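Side-chain contacts in HTLV-2 integrase catalytic core domain (PDB 6QBT), which probably inserts the viral DNA copy into host chromosomal DNA, this core being the magnesium-binding catalytic domain of the retroviral integrase: residues A[49-52]-A[53-57]; A[114-117]-A[118-122]. One frame throughout, in Å; residues are numbered along the deposited sequence.

Contact 1. Residues A[49-52]-A[53-57]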
# COMPACT_ATOMS: atom_id res chain seq x y z
N GLU A 49 -15.53 12.40 -4.76
CA GLU A 49 -15.26 11.50 -3.66
C GLU A 49 -15.63 10.07 -4.02
O GLU A 49 -15.00 9.14 -3.55
CB GLU A 49 -16.05 11.90 -2.40
CG GLU A 49 -15.60 13.20 -1.74
CD GLU A 49 -16.15 14.46 -2.39
OE1 GLU A 49 -17.08 14.41 -3.23
OE2 GLU A 49 -15.64 15.54 -2.05
N THR A 50 -16.66 9.90 -4.85
CA THR A 50 -17.10 8.58 -5.26
C THR A 50 -16.08 7.94 -6.18
O THR A 50 -15.70 6.80 -6.00
CB THR A 50 -18.45 8.67 -5.95
OG1 THR A 50 -19.35 9.31 -5.05
CG2 THR A 50 -19.00 7.28 -6.31
N ILE A 51 -15.62 8.69 -7.17
CA ILE A 51 -14.58 8.17 -8.06
C ILE A 51 -13.30 7.86 -7.26
O ILE A 51 -12.66 6.82 -7.49
CB ILE A 51 -14.30 9.17 -9.21
CG1 ILE A 51 -15.48 9.13 -10.19
CG2 ILE A 51 -12.98 8.87 -9.92
CD1 ILE A 51 -15.46 10.22 -11.23
N SER A 52 -12.91 8.77 -6.37
CA SER A 52 -11.79 8.55 -5.47
C SER A 52 -11.92 7.26 -4.62
O SER A 52 -10.99 6.45 -4.59
CB SER A 52 -11.56 9.76 -4.57
OG SER A 52 -10.43 9.55 -3.72
N ALA A 53 -13.06 7.05 -3.96
CA ALA A 53 -13.23 5.81 -3.16
C ALA A 53 -13.19 4.59 -4.04
O ALA A 53 -12.76 3.53 -3.62
CB ALA A 53 -14.53 5.82 -2.38
N PHE A 54 -13.70 4.73 -5.26
CA PHE A 54 -13.75 3.62 -6.18
C PHE A 54 -12.34 3.23 -6.63
O PHE A 54 -12.02 2.04 -6.70
CB PHE A 54 -14.67 3.97 -7.35
CG PHE A 54 -15.01 2.82 -8.26
CD1 PHE A 54 -15.18 1.51 -7.79
CD2 PHE A 54 -15.23 3.07 -9.62
CE1 PHE A 54 -15.53 0.49 -8.66
CE2 PHE A 54 -15.56 2.04 -10.50
CZ PHE A 54 -15.72 0.75 -10.02
N LEU A 55 -11.50 4.22 -6.89
CA LEU A 55 -10.06 3.99 -7.13
C LEU A 55 -9.34 3.39 -5.92
O LEU A 55 -8.50 2.54 -6.11
CB LEU A 55 -9.33 5.26 -7.56
CG LEU A 55 -9.75 5.78 -8.95
CD1 LEU A 55 -9.34 7.24 -9.16
CD2 LEU A 55 -9.17 4.90 -10.05
N GLN A 56 -9.63 3.85 -4.70
CA GLN A 56 -9.06 3.21 -3.51
C GLN A 56 -9.42 1.73 -3.48
O GLN A 56 -8.55 0.88 -3.31
CB GLN A 56 -9.50 3.92 -2.24
CG GLN A 56 -8.78 5.24 -2.08
CD GLN A 56 -9.38 6.18 -1.04
OE1 GLN A 56 -10.55 6.07 -0.65
NE2 GLN A 56 -8.58 7.14 -0.61
N ALA A 57 -10.70 1.43 -3.67
CA ALA A 57 -11.19 0.04 -3.73
C ALA A 57 -10.49 -0.84 -4.78
O ALA A 57 -10.09 -1.99 -4.51
CB ALA A 57 -12.68 0.06 -3.99
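Ile51 and Leu55, one helical turn apart, meet through branches set by their first torsions. In Ile51, CG1 is anti to the carbonyl carbon (chi1 -73°), which leaves CG2 on the side opposite the backbone N; Leu55 places CG anti to its own carbonyl carbon (chi1 -67°). The two side chains run side by side in the same direction, and Ile51 CG2 comes within 4.1 Å of Leu55 CD1. Leu55 also lies back along the preceding turn, its CG 3.4 Å from Ile51 O, which also accepts the hydrogen bond from Leu55 N at 2.9 Å. The i to i+4 pattern is that of an alpha helix, here helix 47-61, packed against the mixed sheet of the RNase H-like integrase core. Ala53 N likewise donates to Glu49 O at 2.9 Å. On the face toward the sheet, the ring of Phe54 meets Trp29, while Phe54 CB sits 3.3 Å from Thr50 O. The polar ends of Ser52 and Gln56 turn to strand 37-42: Ser52 OG hydrogen-bonds Lys42 NZ, and Gln56 OE1 bonds Ser40 OG. Ile51 and Leu55 pack on Phe83 of helix 78-86 and also touch Tyr119 and Thr138, respectively, of the second subunit.

Contact 2. Residues A[114-117]-A[118-122]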
# COMPACT_ATOMS: atom_id res chain seq x y z
N ASN A 114 -19.17 -2.22 13.72
CA ASN A 114 -18.83 -2.87 14.99
C ASN A 114 -17.31 -2.88 15.23
O ASN A 114 -16.88 -2.63 16.35
CB ASN A 114 -19.41 -4.27 15.12
CG ASN A 114 -20.88 -4.27 15.53
OD1 ASN A 114 -21.62 -3.29 15.35
ND2 ASN A 114 -21.32 -5.38 16.09
N LEU A 115 -16.52 -3.15 14.18
CA LEU A 115 -15.06 -3.14 14.34
C LEU A 115 -14.55 -1.72 14.57
O LEU A 115 -13.71 -1.49 15.46
CB LEU A 115 -14.36 -3.77 13.12
CG LEU A 115 -14.40 -5.31 13.09
CD1 LEU A 115 -14.00 -5.81 11.70
CD2 LEU A 115 -13.52 -5.92 14.18
N LEU A 116 -15.08 -0.78 13.79
CA LEU A 116 -14.78 0.65 13.95
C LEU A 116 -15.05 1.15 15.38
O LEU A 116 -14.20 1.82 15.99
CB LEU A 116 -15.61 1.44 12.94
CG LEU A 116 -15.43 2.93 12.71
CD1 LEU A 116 -14.04 3.24 12.19
CD2 LEU A 116 -16.44 3.39 11.69
N ASN A 117 -16.22 0.81 15.94
CA ASN A 117 -16.52 1.17 17.33
C ASN A 117 -15.57 0.54 18.34
O ASN A 117 -15.15 1.19 19.30
CB ASN A 117 -17.96 0.79 17.69
CG ASN A 117 -18.99 1.62 16.96
OD1 ASN A 117 -18.71 2.73 16.49
ND2 ASN A 117 -20.19 1.10 16.85
N LYS A 118 -15.23 -0.72 18.13
CA LYS A 118 -14.33 -1.41 19.04
C LYS A 118 -12.96 -0.74 19.02
O LYS A 118 -12.40 -0.45 20.07
CB LYS A 118 -14.23 -2.87 18.65
CG LYS A 118 -13.46 -3.72 19.65
CD LYS A 118 -12.42 -4.60 18.95
CE LYS A 118 -11.43 -5.24 19.92
NZ LYS A 118 -10.10 -5.39 19.25
N TYR A 119 -12.44 -0.46 17.83
CA TYR A 119 -11.15 0.22 17.72
C TYR A 119 -11.15 1.66 18.28
O TYR A 119 -10.13 2.11 18.82
CB TYR A 119 -10.61 0.17 16.27
CG TYR A 119 -10.04 -1.18 15.89
CD1 TYR A 119 -8.95 -1.73 16.58
CD2 TYR A 119 -10.59 -1.92 14.84
CE1 TYR A 119 -8.44 -2.98 16.24
CE2 TYR A 119 -10.09 -3.17 14.49
CZ TYR A 119 -9.02 -3.69 15.20
OH TYR A 119 -8.55 -4.93 14.83
N LEU A 120 -12.27 2.37 18.17
CA LEU A 120 -12.35 3.71 18.76
C LEU A 120 -12.22 3.65 20.27
O LEU A 120 -11.45 4.39 20.83
CB LEU A 120 -13.62 4.45 18.35
CG LEU A 120 -13.65 4.84 16.86
CD1 LEU A 120 -15.06 5.25 16.47
CD2 LEU A 120 -12.66 5.96 16.54
N LEU A 121 -12.92 2.71 20.90
CA LEU A 121 -12.84 2.53 22.37
C LEU A 121 -11.50 1.98 22.89
O LEU A 121 -11.08 2.34 23.99
CB LEU A 121 -13.99 1.64 22.85
CG LEU A 121 -15.40 2.19 22.58
CD1 LEU A 121 -16.42 1.11 22.93
CD2 LEU A 121 -15.68 3.50 23.34
N ASP A 122 -10.85 1.10 22.12
CA ASP A 122 -9.51 0.59 22.46
C ASP A 122 -8.44 1.70 22.44
O ASP A 122 -7.46 1.63 23.18
CB ASP A 122 -9.07 -0.50 21.45
CG ASP A 122 -9.88 -1.82 21.55
OD1 ASP A 122 -10.65 -2.03 22.52
OD2 ASP A 122 -9.71 -2.66 20.62
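The last turns of helix 104-122, a helix of the RNase H-like integrase catalytic core, bring Leu115 beside Tyr119 and Leu116 beside Leu120. Both pairs have the i to i+4 spacing and are loose apolar contacts: Leu115 CD2 stands 4.4 Å from Tyr119 CE2, and Leu116 CG equally far from Leu120 CD1. The closer approaches are to backbone oxygens. With CG anti to its carbonyl carbon (chi1 -76°), the Tyr119 ring leans back over the previous turn, and CD2 reaches 3.2 Å from Leu115 O. That oxygen lies oblique to the ring and accepts the hydrogen bond of Tyr119 N at 2.9 Å. Leu120 CG likewise approaches Leu116 O, at 3.2 Å. Leu116 and Leu120 both pack on Ala131 of helix 128-142 and on Tyr17 of strand 9-19; Tyr119 OH is hydrogen-bonded to Thr138 OG1, and Leu115 touches Tyr87 of the third subunit. Asn117 OD1 takes part in a hydrogen bond with Tyr17 OH. Beyond these pairs Lys118, its chain bent at chi2 and chi4, curls round to Asp122, where NZ forms a salt bridge with OD2 at 3.1 Å whose hydrogen bond is weak.

In the fold
From the N terminus, the chain forms the three antiparallel strands 9-19, 22-31 and 37-42 before entering helix 47-61, which holds contact 1. It then passes through strand 66-68, helices 73-76 and 78-86, strand 90-92 and, beyond the unmodelled residues 95-102, helix 104-122, where contact 2 occupies the final turns. Each contact joins consecutive residues of one helix, so neither closes a long loop; they follow in series, without nesting or crossing. Within one chain the centres of contact 1 and contact 2 are about 24 Å apart and the nearest atoms of contact 1 and contact 2 about 14 Å apart, so they do not touch. Contact 1 faces strands 22-31 and 37-42 and helix 78-86, contact 2 strand 9-19 and helix 128-142. Between subunits, Leu55 of one copy packs on Tyr119 of another.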